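Rifin (Plasmodium falciparum, PDB 7JZK) probably displays a variable domain at the infected red-cell surface, the V2 domain of this RIFIN being bound here by a LAIR1 ectodomain taken from an antibody. Local coordinates at residues D110-T113 / G114-Q118. Sequence-based numbering, arbitrary orientation.
Sequences DAIT and GAVTQ
The carbonyl oxygen T113 O is gripped twice by T117, one helical turn on. The backbone N of T117 donates to it at 2.9 Å, tilted 20° from the carbonyl plane, and the hydroxyl T117 OG1 donates to the same T113 O, also at 2.9 Å. The hydroxyl arrives from well above that plane, 40° out of it, leaving the flatter approach to the amide. T117 can do this because its OG1 stands beside its own backbone N (chi1 -66°), folded back over the preceding turn. The hydroxyl of T113 does the same one turn earlier: with nearly the same chi1, its OG1 is hydrogen-bonded to K109 O. Two threonine hydroxyls thus bend back onto the helix backbone, each meeting the carbonyl four residues before it. The other i to i+4 bonds are regular, G114 N to D110 O and A115 N to A111 O, with V116 N to I112 O the shortest at 2.8 Å. On the buried side, I112 and V116 meet through their CG2 methyls, 4.2 Å apart, while V116 CG2 also lies 3.3 Å from I112 O. All of this belongs to helix 108-126, the last helix modelled in this V2 domain. Helix 61-75 covers the buried side, I112 resting on I68 and V116 on V61 and I64, with T113 touching A65 beside them, while A111 touches L95 and I97 in a loop.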
ATOM      1  N   ASP B 110       1.788  10.833   2.870  1.00 47.97           N
ATOM      2  CA  ASP B 110       2.039  11.740   3.986  1.00 53.46           C
ATOM      3  C   ASP B 110       2.525  10.999   5.227  1.00 49.38           C
ATOM      4  O   ASP B 110       3.486  11.421   5.869  1.00 49.09           O
ATOM      5  CB  ASP B 110       0.760  12.554   4.251  1.00 54.09           C
ATOM      6  CG  ASP B 110       0.358  13.379   3.018  1.00 61.86           C
ATOM      7  OD1 ASP B 110       1.257  13.679   2.199  1.00 58.03           O
ATOM      8  OD2 ASP B 110      -0.840  13.654   2.794  1.00 65.07           O
ATOM      9  N   ALA B 111       1.908   9.876   5.565  1.00 51.61           N
ATOM     10  CA  ALA B 111       2.355   9.111   6.728  1.00 48.57           C
ATOM     11  C   ALA B 111       3.768   8.566   6.499  1.00 47.61           C
ATOM     12  O   ALA B 111       4.614   8.592   7.392  1.00 45.35           O
ATOM     13  CB  ALA B 111       1.355   7.980   7.024  1.00 46.29           C
ATOM     14  N   ILE B 112       4.058   8.129   5.278  1.00 42.94           N
ATOM     15  CA  ILE B 112       5.388   7.643   4.975  1.00 50.48           C
ATOM     16  C   ILE B 112       6.390   8.775   5.118  1.00 53.03           C
ATOM     17  O   ILE B 112       7.485   8.577   5.629  1.00 50.26           O
ATOM     18  CB  ILE B 112       5.423   7.032   3.568  1.00 46.26           C
ATOM     19  CG1 ILE B 112       4.506   5.825   3.531  1.00 45.72           C
ATOM     20  CG2 ILE B 112       6.883   6.663   3.157  1.00 46.92           C
ATOM     21  CD1 ILE B 112       4.229   5.329   2.147  1.00 48.04           C
ATOM     22  N   THR B 113       6.028   9.972   4.653  1.00 54.55           N
ATOM     23  CA  THR B 113       6.895  11.142   4.740  1.00 53.21           C
ATOM     24  C   THR B 113       7.214  11.448   6.192  1.00 54.66           C
ATOM     25  O   THR B 113       8.377  11.620   6.554  1.00 52.82           O
ATOM     26  CB  THR B 113       6.209  12.336   4.048  1.00 56.06           C
ATOM     27  OG1 THR B 113       6.064  12.058   2.643  1.00 53.36           O
ATOM     28  CG2 THR B 113       6.975  13.644   4.240  1.00 55.91           C
ATOM     29  N   GLY B 114       6.209  11.446   7.054  1.00 50.81           N
ATOM     30  CA  GLY B 114       6.491  11.681   8.460  1.00 50.86           C
ATOM     31  C   GLY B 114       7.390  10.611   9.050  1.00 53.10           C
ATOM     32  O   GLY B 114       8.315  10.913   9.817  1.00 56.78           O
ATOM     33  N   ALA B 115       7.168   9.353   8.660  1.00 49.81           N
ATOM     34  CA  ALA B 115       7.998   8.277   9.187  1.00 54.61           C
ATOM     35  C   ALA B 115       9.448   8.441   8.739  1.00 56.20           C
ATOM     36  O   ALA B 115      10.378   8.390   9.554  1.00 53.89           O
ATOM     37  CB  ALA B 115       7.443   6.924   8.742  1.00 47.60           C
ATOM     38  N   VAL B 116       9.651   8.702   7.449  1.00 49.67           N
ATOM     39  CA  VAL B 116      10.996   8.856   6.920  1.00 53.67           C
ATOM     40  C   VAL B 116      11.677  10.040   7.567  1.00 55.87           C
ATOM     41  O   VAL B 116      12.884  10.006   7.843  1.00 57.76           O
ATOM     42  CB  VAL B 116      10.916   9.015   5.395  1.00 54.66           C
ATOM     43  CG1 VAL B 116      12.207   9.568   4.849  1.00 54.01           C
ATOM     44  CG2 VAL B 116      10.576   7.700   4.761  1.00 51.99           C
ATOM     45  N   THR B 117      10.905  11.079   7.887  1.00 55.37           N
ATOM     46  CA  THR B 117      11.479  12.230   8.563  1.00 57.03           C
ATOM     47  C   THR B 117      12.052  11.806   9.902  1.00 60.23           C
ATOM     48  O   THR B 117      13.219  12.087  10.215  1.00 63.55           O
ATOM     49  CB  THR B 117      10.420  13.315   8.754  1.00 55.89           C
ATOM     50  OG1 THR B 117      10.010  13.839   7.477  1.00 51.77           O
ATOM     51  CG2 THR B 117      10.972  14.438   9.628  1.00 53.09           C
ATOM     52  N   GLN B 118      11.270  11.057  10.678  1.00 56.91           N
ATOM     53  CA  GLN B 118      11.805  10.605  11.955  1.00 56.36           C
ATOM     54  C   GLN B 118      13.037   9.727  11.763  1.00 63.57           C
ATOM     55  O   GLN B 118      14.028   9.867  12.491  1.00 64.64           O
ATOM     56  CB  GLN B 118      10.744   9.841  12.731  1.00 56.67           C
ATOM     57  CG  GLN B 118       9.395  10.519  12.797  1.00 62.08           C
ATOM     58  CD  GLN B 118       9.169  11.150  14.139  1.00 71.06           C
ATOM     59  OE1 GLN B 118      10.075  11.782  14.691  1.00 72.18           O
ATOM     60  NE2 GLN B 118       7.972  10.968  14.692  1.00 72.38           N
TER